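Local coordinates for protein hydrolase, NUDIX family (Clostridium perfringens ATCC 13124, PDB 3F6A) that probably hydrolyses a nucleoside diphosphate linked to another moiety, as members of the NUDIX hydrolase family do, at residues R5-S10 against I99-Y104. Numbering follows the deposited sequence.
Sequences RHFTVS and IDFVYY
His-6 starts the pairing through its backbone: its O accepts the N-H of Ile-99 in a nearly straight bond (N to O 2.8 Å, 172° at the hydrogen). From here residues 7-10 run parallel to 99-104 in the central mixed sheet of the NUDIX fold, the strands inclined by 26°. Phe-7 sends its ring to the face shared with Ile-99, Val-9 and Phe-101. Its CG lies anti to the carbonyl carbon, and the ring stands beside the Ile-99 side chain, both pointing the same way, with CE1 3.5 Å from Ile-99 CD1. CD1 of the same ring meets Phe-101 CE2 at 3.8 Å, the two side chains crossing obliquely. Phe-7 and Phe-101 each also meet their own counterpart in the second subunit, which makes this face part of the dimer interface.

Thr-8 exchanges backbone bonds with both neighbours of Asp-100, its N giving to Ile-99 O and its O accepting from Phe-101 N. On the other face its OG1 sits 2.9 Å from Asp-100 OD1 and 3.2 Å from Ile-99 O, with His-98 ND1 as a further, weak partner.

Val-9 turns back to the aromatic face, where helix 43-55 covers it through Ala-46 and Cys-47. Its CA makes a CA-H...O contact with Phe-101 O.

Ser-10 takes Phe-101 O with its N and offers its O to Tyr-103 N, extending the parallel pattern. Asp-100 CG is anti to its backbone N (chi1 180°), and OD1 of the carboxylate lies between the hydroxyls of Thr-8 and Ser-10, while OD2 approaches Ser-10 OG to 2.6 Å.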
loop_
_atom_site.group_PDB
_atom_site.type_symbol
_atom_site.label_atom_id
_atom_site.label_comp_id
_atom_site.label_asym_id
_atom_site.label_seq_id
_atom_site.Cartn_x
_atom_site.Cartn_y
_atom_site.Cartn_z
ATOM N N ARG A 5 -11.059 3.579 11.103
ATOM C CA ARG A 5 -10.309 4.818 10.874
ATOM C C ARG A 5 -8.866 4.825 11.408
ATOM O O ARG A 5 -8.449 5.750 12.117
ATOM C CB ARG A 5 -11.088 6.008 11.451
ATOM C CG ARG A 5 -12.220 5.623 12.408
ATOM C CD ARG A 5 -11.685 4.954 13.674
ATOM N NE ARG A 5 -10.744 5.814 14.391
ATOM C CZ ARG A 5 -10.251 5.532 15.594
ATOM N NH1 ARG A 5 -10.599 4.418 16.219
ATOM N NH2 ARG A 5 -9.421 6.373 16.187
ATOM N N HIS A 6 -8.108 3.798 11.036
ATOM C CA HIS A 6 -6.714 3.641 11.447
ATOM C C HIS A 6 -5.789 3.766 10.242
ATOM O O HIS A 6 -4.731 3.143 10.199
ATOM C CB HIS A 6 -6.518 2.260 12.067
ATOM C CG HIS A 6 -7.131 2.110 13.421
ATOM N ND1 HIS A 6 -7.788 0.964 13.815
ATOM C CD2 HIS A 6 -7.153 2.944 14.487
ATOM C CE1 HIS A 6 -8.187 1.099 15.067
ATOM N NE2 HIS A 6 -7.814 2.290 15.498
ATOM N N PHE A 7 -6.193 4.572 9.271
ATOM C CA PHE A 7 -5.413 4.742 8.052
ATOM C C PHE A 7 -5.101 6.201 7.768
ATOM O O PHE A 7 -5.993 7.053 7.772
ATOM C CB PHE A 7 -6.174 4.128 6.874
ATOM C CG PHE A 7 -6.332 2.635 6.973
ATOM C CD1 PHE A 7 -5.407 1.782 6.381
ATOM C CD2 PHE A 7 -7.393 2.080 7.682
ATOM C CE1 PHE A 7 -5.534 0.395 6.503
ATOM C CE2 PHE A 7 -7.527 0.699 7.809
ATOM C CZ PHE A 7 -6.600 -0.143 7.217
ATOM N N THR A 8 -3.825 6.477 7.517
ATOM C CA THR A 8 -3.362 7.823 7.226
ATOM C C THR A 8 -2.426 7.782 6.019
ATOM O O THR A 8 -2.044 6.705 5.556
ATOM C CB THR A 8 -2.568 8.402 8.416
ATOM O OG1 THR A 8 -1.319 7.707 8.540
ATOM C CG2 THR A 8 -3.346 8.244 9.717
ATOM N N VAL A 9 -2.057 8.956 5.516
ATOM C CA VAL A 9 -1.131 9.040 4.395
ATOM C C VAL A 9 -0.029 10.039 4.721
ATOM O O VAL A 9 -0.186 10.892 5.596
ATOM C CB VAL A 9 -1.832 9.477 3.075
ATOM C CG1 VAL A 9 -2.917 8.483 2.713
ATOM C CG2 VAL A 9 -2.405 10.893 3.207
ATOM N N SER A 10 1.093 9.909 4.024
ATOM C CA SER A 10 2.234 10.801 4.186
ATOM C C SER A 10 2.725 11.082 2.777
ATOM O O SER A 10 2.666 10.209 1.916
ATOM C CB SER A 10 3.360 10.132 4.989
ATOM O OG SER A 10 3.039 10.073 6.364
ATOM N N ILE A 99 -1.943 2.898 10.368
ATOM C CA ILE A 99 -1.154 2.534 9.209
ATOM C C ILE A 99 -0.942 3.819 8.428
ATOM O O ILE A 99 -1.872 4.607 8.248
ATOM C CB ILE A 99 -1.909 1.522 8.324
ATOM C CG1 ILE A 99 -1.940 0.162 9.018
ATOM C CG2 ILE A 99 -1.252 1.424 6.952
ATOM C CD1 ILE A 99 -2.759 -0.875 8.288
ATOM N N ASP A 100 0.282 4.042 7.974
ATOM C CA ASP A 100 0.575 5.235 7.204
ATOM C C ASP A 100 1.102 4.862 5.829
ATOM O O ASP A 100 2.171 4.251 5.706
ATOM C CB ASP A 100 1.597 6.107 7.930
ATOM C CG ASP A 100 1.938 7.362 7.153
ATOM O OD1 ASP A 100 1.043 8.211 6.959
ATOM O OD2 ASP A 100 3.103 7.497 6.728
ATOM N N PHE A 101 0.333 5.215 4.800
ATOM C CA PHE A 101 0.713 4.948 3.418
ATOM C C PHE A 101 1.568 6.102 2.933
ATOM O O PHE A 101 1.094 7.230 2.831
ATOM C CB PHE A 101 -0.531 4.807 2.531
ATOM C CG PHE A 101 -1.315 3.549 2.789
ATOM C CD1 PHE A 101 -0.672 2.315 2.843
ATOM C CD2 PHE A 101 -2.694 3.591 2.965
ATOM C CE1 PHE A 101 -1.393 1.143 3.070
ATOM C CE2 PHE A 101 -3.419 2.427 3.190
ATOM C CZ PHE A 101 -2.767 1.203 3.243
ATOM N N VAL A 102 2.829 5.808 2.629
ATOM C CA VAL A 102 3.778 6.824 2.190
ATOM C C VAL A 102 3.913 6.968 0.684
ATOM O O VAL A 102 4.149 5.994 -0.020
ATOM C CB VAL A 102 5.169 6.542 2.769
ATOM C CG1 VAL A 102 6.129 7.661 2.393
ATOM C CG2 VAL A 102 5.073 6.402 4.268
ATOM N N TYR A 103 3.787 8.205 0.209
ATOM C CA TYR A 103 3.890 8.516 -1.210
ATOM C C TYR A 103 4.959 9.570 -1.444
ATOM O O TYR A 103 5.243 10.386 -0.564
ATOM C CB TYR A 103 2.556 9.065 -1.728
ATOM C CG TYR A 103 1.414 8.085 -1.702
ATOM C CD1 TYR A 103 1.023 7.411 -2.858
ATOM C CD2 TYR A 103 0.716 7.827 -0.518
ATOM C CE1 TYR A 103 -0.036 6.504 -2.840
ATOM C CE2 TYR A 103 -0.347 6.922 -0.492
ATOM C CZ TYR A 103 -0.712 6.267 -1.658
ATOM O OH TYR A 103 -1.754 5.374 -1.643
ATOM N N TYR A 104 5.555 9.550 -2.633
ATOM C CA TYR A 104 6.558 10.540 -3.003
ATOM C C TYR A 104 5.936 11.313 -4.160
ATOM O O TYR A 104 5.204 10.740 -4.968
ATOM C CB TYR A 104 7.870 9.877 -3.452
ATOM C CG TYR A 104 8.578 9.058 -2.380
ATOM C CD1 TYR A 104 8.303 9.245 -1.025
ATOM C CD2 TYR A 104 9.540 8.112 -2.728
ATOM C CE1 TYR A 104 8.974 8.508 -0.039
ATOM C CE2 TYR A 104 10.216 7.371 -1.757
ATOM C CZ TYR A 104 9.928 7.574 -0.415
ATOM O OH TYR A 104 10.600 6.838 0.538
#